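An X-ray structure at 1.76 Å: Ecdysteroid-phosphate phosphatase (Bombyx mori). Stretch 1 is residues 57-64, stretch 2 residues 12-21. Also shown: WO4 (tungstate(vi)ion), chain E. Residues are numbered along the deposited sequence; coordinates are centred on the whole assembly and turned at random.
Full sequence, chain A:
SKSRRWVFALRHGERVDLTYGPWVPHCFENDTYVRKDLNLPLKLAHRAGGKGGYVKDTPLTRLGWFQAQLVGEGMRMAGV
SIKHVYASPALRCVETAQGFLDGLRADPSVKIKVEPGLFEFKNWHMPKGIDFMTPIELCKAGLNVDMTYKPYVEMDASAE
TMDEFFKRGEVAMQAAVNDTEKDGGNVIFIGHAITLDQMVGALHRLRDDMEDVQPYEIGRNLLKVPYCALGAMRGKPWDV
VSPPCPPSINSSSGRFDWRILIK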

ATOM      1  N   ASP A  57      -4.620 -21.007  -4.887  1.00 23.51           N
ATOM      2  CA  ASP A  57      -3.314 -20.395  -5.153  1.00 23.17           C
ATOM      3  C   ASP A  57      -3.525 -18.890  -5.299  1.00 22.03           C
ATOM      4  O   ASP A  57      -3.554 -18.353  -6.405  1.00 21.83           O
ATOM      5  CB  ASP A  57      -2.683 -21.047  -6.412  1.00 23.12           C
ATOM      6  CG  ASP A  57      -1.244 -20.555  -6.707  1.00 26.60           C
ATOM      7  OD1 ASP A  57      -0.476 -20.244  -5.740  1.00 25.65           O
ATOM      8  OD2 ASP A  57      -0.895 -20.504  -7.918  1.00 24.37           O
ATOM      9  N   THR A  58      -3.688 -18.228  -4.150  1.00 21.38           N
ATOM     10  CA  THR A  58      -4.070 -16.800  -4.089  1.00 20.01           C
ATOM     11  C   THR A  58      -3.106 -15.822  -4.792  1.00 18.89           C
ATOM     12  O   THR A  58      -1.888 -16.013  -4.754  1.00 19.37           O
ATOM     13  CB  THR A  58      -4.246 -16.377  -2.617  1.00 20.44           C
ATOM     14  OG1 THR A  58      -4.880 -15.092  -2.559  1.00 22.70           O
ATOM     15  CG2 THR A  58      -2.888 -16.361  -1.900  1.00 21.54           C
ATOM     16  N   PRO A  59      -3.645 -14.783  -5.459  1.00 17.59           N
ATOM     17  CA  PRO A  59      -2.816 -13.654  -5.928  1.00 17.69           C
ATOM     18  C   PRO A  59      -2.390 -12.792  -4.736  1.00 17.25           C
ATOM     19  O   PRO A  59      -2.971 -12.907  -3.647  1.00 15.66           O
ATOM     20  CB  PRO A  59      -3.801 -12.828  -6.757  1.00 18.93           C
ATOM     21  CG  PRO A  59      -4.961 -13.725  -7.046  1.00 19.10           C
ATOM     22  CD  PRO A  59      -5.054 -14.637  -5.861  1.00 17.51           C
ATOM     23  N   LEU A  60      -1.413 -11.910  -4.953  1.00 16.52           N
ATOM     24  CA  LEU A  60      -1.216 -10.771  -4.036  1.00 16.55           C
ATOM     25  C   LEU A  60      -2.308  -9.739  -4.241  1.00 16.41           C
ATOM     26  O   LEU A  60      -2.827  -9.601  -5.339  1.00 17.61           O
ATOM     27  CB  LEU A  60       0.107 -10.065  -4.329  1.00 16.91           C
ATOM     28  CG  LEU A  60       1.436 -10.799  -4.201  1.00 16.36           C
ATOM     29  CD1 LEU A  60       2.550  -9.825  -4.573  1.00 16.66           C
ATOM     30  CD2 LEU A  60       1.607 -11.327  -2.752  1.00 18.27           C
ATOM     31  N   THR A  61      -2.591  -8.973  -3.187  1.00 15.73           N
ATOM     32  CA  THR A  61      -3.414  -7.763  -3.279  1.00 14.89           C
ATOM     33  C   THR A  61      -2.571  -6.695  -3.991  1.00 14.48           C
ATOM     34  O   THR A  61      -1.354  -6.889  -4.190  1.00 14.86           O
ATOM     35  CB  THR A  61      -3.748  -7.233  -1.882  1.00 14.95           C
ATOM     36  OG1 THR A  61      -2.537  -6.990  -1.174  1.00 17.39           O
ATOM     37  CG2 THR A  61      -4.597  -8.291  -1.126  1.00 14.94           C
ATOM     38  N   ARG A  62      -3.208  -5.580  -4.353  1.00 14.90           N
ATOM     39  CA  ARG A  62      -2.474  -4.397  -4.855  1.00 15.34           C
ATOM     40  C   ARG A  62      -1.411  -3.973  -3.851  1.00 15.16           C
ATOM     41  O   ARG A  62      -0.271  -3.679  -4.237  1.00 17.04           O
ATOM     42  CB  ARG A  62      -3.426  -3.238  -5.202  1.00 16.37           C
ATOM     43  CG  ARG A  62      -4.381  -3.492  -6.406  1.00 16.09           C
ATOM     44  CD  ARG A  62      -3.647  -3.703  -7.730  1.00 18.19           C
ATOM     45  NE  ARG A  62      -2.823  -2.545  -8.103  1.00 19.55           N
ATOM     46  CZ  ARG A  62      -3.256  -1.473  -8.762  1.00 23.00           C
ATOM     47  NH1 ARG A  62      -4.525  -1.364  -9.102  1.00 19.79           N
ATOM     48  NH2 ARG A  62      -2.408  -0.475  -9.045  1.00 21.71           N
ATOM     49  N   LEU A  63      -1.769  -3.960  -2.569  1.00 15.18           N
ATOM     50  CA  LEU A  63      -0.833  -3.577  -1.522  1.00 15.71           C
ATOM     51  C   LEU A  63       0.335  -4.567  -1.509  1.00 14.71           C
ATOM     52  O   LEU A  63       1.470  -4.186  -1.291  1.00 14.69           O
ATOM     53  CB  LEU A  63      -1.515  -3.584  -0.160  1.00 15.81           C
ATOM     54  CG  LEU A  63      -0.609  -3.257   1.024  1.00 16.61           C
ATOM     55  CD1 LEU A  63       0.309  -2.044   0.733  1.00 17.81           C
ATOM     56  CD2 LEU A  63      -1.434  -3.071   2.278  1.00 17.29           C
ATOM     57  N   GLY A  64       0.048  -5.849  -1.707  1.00 15.62           N
ATOM     58  CA  GLY A  64       1.116  -6.872  -1.696  1.00 15.91           C
ATOM     59  C   GLY A  64       2.173  -6.638  -2.763  1.00 16.71           C
ATOM     60  O   GLY A  64       3.366  -6.757  -2.502  1.00 16.30           O
TER
HETATM   61  W   WO4 E   1       2.900 -17.606   3.776  1.00 20.56           W
HETATM   62  O1  WO4 E   1       4.568 -16.943   4.495  1.00 20.07           O
HETATM   63  O2  WO4 E   1       2.632 -19.122   5.032  1.00 18.66           O
HETATM   64  O3  WO4 E   1       1.211 -16.594   4.028  1.00 13.35           O
HETATM   65  O4  WO4 E   1       2.976 -18.522   2.040  1.00 18.26           O
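Stretch 2 (12-21) HGERVDLTYG

Stretch 2 runs antiparallel to stretch 1, with CA pairs Gly64–Glu14 (4.1 Å), Leu60–Arg15 (4.6 Å) and Thr58–Asp17 (5.9 Å). Residues 12 to 15 are extended, with Glu14 at phi/psi -55/131 and Arg15 at -92/140; a short helix, 16-19, follows. The backbones meet in a single bridge, Leu60 with Arg15, straddled in the antiparallel pattern by two nearly linear hydrogen bonds: Thr61 N to Glu14 O (3.1 Å, 163°) and Val16 N to Pro59 O (3.0 Å, 172°). Leu60 CA also approaches Glu14 O at 3.4 Å.

The hydroxyls of Thr58 and Thr61 add to the polar pattern. Thr61 OG1 donates to Glu14 OE1 (2.6 Å) and accepts from Gly64 N (2.9 Å), capping its own helix. Thr58 OG1 donates to Pro59 O (3.1 Å) and accepts from Asp17 N (3.0 Å). One water accepts from Thr58 N (2.8 Å) and donates to Asp17 OD2 (3.0 Å).

The CA-to-CB bond of Arg15 points away overall, though CB still touches stretch 1, and Arg15 NE lies 3.6 Å from Thr58 CG2. Its guanidinium is held by Asp17, Arg15 NE to Asp17 OD1 and Arg15 NH2 to Asp17 OD2, both 2.9 Å. Arg15 NH1 donates to tungstate O3 (2.7 Å). His12 NE2 binds tungstate W at 2.5 Å, and His12 ND1 donates to Gly13 O (2.8 Å).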

ATOM      1  N   HIS A  12       6.589 -13.400   0.856  1.00 16.69           N
ATOM      2  CA  HIS A  12       5.674 -12.818  -0.114  1.00 16.67           C
ATOM      3  C   HIS A  12       4.907 -11.644   0.533  1.00 17.04           C
ATOM      4  O   HIS A  12       4.866 -11.506   1.769  1.00 16.78           O
ATOM      5  CB  HIS A  12       4.684 -13.886  -0.559  1.00 16.02           C
ATOM      6  CG  HIS A  12       3.910 -14.470   0.580  1.00 14.90           C
ATOM      7  ND1 HIS A  12       2.902 -13.780   1.234  1.00 14.17           N
ATOM      8  CD2 HIS A  12       4.022 -15.667   1.202  1.00 16.75           C
ATOM      9  CE1 HIS A  12       2.420 -14.543   2.203  1.00 18.79           C
ATOM     10  NE2 HIS A  12       3.099 -15.683   2.215  1.00 13.91           N
ATOM     11  N   GLY A  13       4.282 -10.808  -0.304  1.00 17.14           N
ATOM     12  CA  GLY A  13       3.512  -9.675   0.180  1.00 16.38           C
ATOM     13  C   GLY A  13       2.113 -10.105   0.594  1.00 17.18           C
ATOM     14  O   GLY A  13       1.800 -11.302   0.643  1.00 16.25           O
ATOM     15  N   GLU A  14       1.271  -9.115   0.886  1.00 15.93           N
ATOM     16  CA  GLU A  14      -0.109  -9.325   1.365  1.00 16.54           C
ATOM     17  C   GLU A  14      -0.931 -10.209   0.429  1.00 15.24           C
ATOM     18  O   GLU A  14      -0.966  -9.973  -0.778  1.00 14.41           O
ATOM     19  CB  GLU A  14      -0.809  -7.962   1.512  1.00 16.80           C
ATOM     20  CG  GLU A  14      -2.258  -8.047   1.997  1.00 17.70           C
ATOM     21  CD  GLU A  14      -2.913  -6.686   2.161  1.00 23.66           C
ATOM     22  OE1 GLU A  14      -3.299  -6.049   1.146  1.00 23.93           O
ATOM     23  OE2 GLU A  14      -3.073  -6.267   3.330  1.00 23.92           O
ATOM     24  N   ARG A  15      -1.596 -11.222   1.001  1.00 15.52           N
ATOM     25  CA  ARG A  15      -2.369 -12.197   0.211  1.00 16.30           C
ATOM     26  C   ARG A  15      -3.837 -11.800   0.056  1.00 16.38           C
ATOM     27  O   ARG A  15      -4.482 -11.388   1.041  1.00 16.68           O
ATOM     28  CB  ARG A  15      -2.334 -13.561   0.932  1.00 16.31           C
ATOM     29  CG  ARG A  15      -0.991 -14.266   0.821  1.00 19.31           C
ATOM     30  CD  ARG A  15      -0.907 -15.406   1.792  1.00 18.71           C
ATOM     31  NE  ARG A  15      -1.874 -16.490   1.545  1.00 20.33           N
ATOM     32  CZ  ARG A  15      -1.740 -17.733   2.028  1.00 19.74           C
ATOM     33  NH1 ARG A  15      -0.696 -18.046   2.785  1.00 22.97           N
ATOM     34  NH2 ARG A  15      -2.648 -18.679   1.750  1.00 19.92           N
ATOM     35  N   VAL A  16      -4.406 -12.005  -1.139  1.00 15.31           N
ATOM     36  CA  VAL A  16      -5.837 -11.753  -1.307  1.00 16.69           C
ATOM     37  C   VAL A  16      -6.662 -12.623  -0.330  1.00 17.26           C
ATOM     38  O   VAL A  16      -7.570 -12.140   0.327  1.00 18.02           O
ATOM     39  CB  VAL A  16      -6.324 -12.037  -2.766  1.00 15.57           C
ATOM     40  CG1 VAL A  16      -7.854 -11.980  -2.841  1.00 16.48           C
ATOM     41  CG2 VAL A  16      -5.696 -11.013  -3.740  1.00 18.24           C
ATOM     42  N   ASP A  17      -6.366 -13.917  -0.270  1.00 18.36           N
ATOM     43  CA  ASP A  17      -7.205 -14.862   0.517  1.00 18.87           C
ATOM     44  C   ASP A  17      -7.202 -14.583   2.027  1.00 19.93           C
ATOM     45  O   ASP A  17      -8.162 -14.946   2.731  1.00 20.46           O
ATOM     46  CB  ASP A  17      -6.869 -16.327   0.178  1.00 19.81           C
ATOM     47  CG  ASP A  17      -5.475 -16.752   0.613  1.00 20.73           C
ATOM     48  OD1 ASP A  17      -4.635 -15.923   1.017  1.00 23.30           O
ATOM     49  OD2 ASP A  17      -5.171 -17.969   0.515  1.00 23.00           O
ATOM     50  N   LEU A  18      -6.161 -13.911   2.520  1.00 19.16           N
ATOM     51  CA  LEU A  18      -6.102 -13.588   3.951  1.00 20.54           C
ATOM     52  C   LEU A  18      -6.665 -12.207   4.267  1.00 21.23           C
ATOM     53  O   LEU A  18      -6.919 -11.881   5.447  1.00 22.12           O
ATOM     54  CB  LEU A  18      -4.663 -13.678   4.481  1.00 20.58           C
ATOM     55  CG  LEU A  18      -3.990 -15.057   4.397  1.00 22.29           C
ATOM     56  CD1 LEU A  18      -2.611 -15.082   5.095  1.00 21.76           C
ATOM     57  CD2 LEU A  18      -4.926 -16.165   4.935  1.00 22.07           C
ATOM     58  N   THR A  19      -6.837 -11.399   3.227  1.00 20.69           N
ATOM     59  CA  THR A  19      -7.353 -10.040   3.363  1.00 20.04           C
ATOM     60  C   THR A  19      -8.860  -9.971   3.177  1.00 19.94           C
ATOM     61  O   THR A  19      -9.514  -9.108   3.770  1.00 19.85           O
ATOM     62  CB  THR A  19      -6.668  -9.124   2.312  1.00 20.19           C
ATOM     63  OG1 THR A  19      -5.258  -9.164   2.529  1.00 22.13           O
ATOM     64  CG2 THR A  19      -7.167  -7.673   2.391  1.00 19.28           C
ATOM     65  N   TYR A  20      -9.396 -10.882   2.357  1.00 19.40           N
ATOM     66  CA  TYR A  20     -10.824 -10.937   2.041  1.00 19.80           C
ATOM     67  C   TYR A  20     -11.447 -12.248   2.495  1.00 19.67           C
ATOM     68  O   TYR A  20     -10.766 -13.125   2.964  1.00 20.39           O
ATOM     69  CB  TYR A  20     -11.027 -10.813   0.529  1.00 19.15           C
ATOM     70  CG  TYR A  20     -10.474  -9.514  -0.042  1.00 21.25           C
ATOM     71  CD1 TYR A  20      -9.122  -9.398  -0.372  1.00 21.10           C
ATOM     72  CD2 TYR A  20     -11.307  -8.410  -0.238  1.00 19.33           C
ATOM     73  CE1 TYR A  20      -8.593  -8.188  -0.896  1.00 21.35           C
ATOM     74  CE2 TYR A  20     -10.784  -7.202  -0.764  1.00 21.17           C
ATOM     75  CZ  TYR A  20      -9.443  -7.110  -1.085  1.00 22.85           C
ATOM     76  OH  TYR A  20      -8.946  -5.918  -1.607  1.00 22.28           O
ATOM     77  N   GLY A  21     -12.754 -12.351   2.354  1.00 20.05           N
ATOM     78  CA  GLY A  21     -13.472 -13.596   2.625  1.00 21.05           C
ATOM     79  C   GLY A  21     -13.626 -14.415   1.345  1.00 21.29           C
ATOM     80  O   GLY A  21     -12.619 -14.729   0.694  1.00 21.57           O
TER
HETATM   81  O   HOH W   1      -4.116 -19.640  -1.715  1.00 33.44           O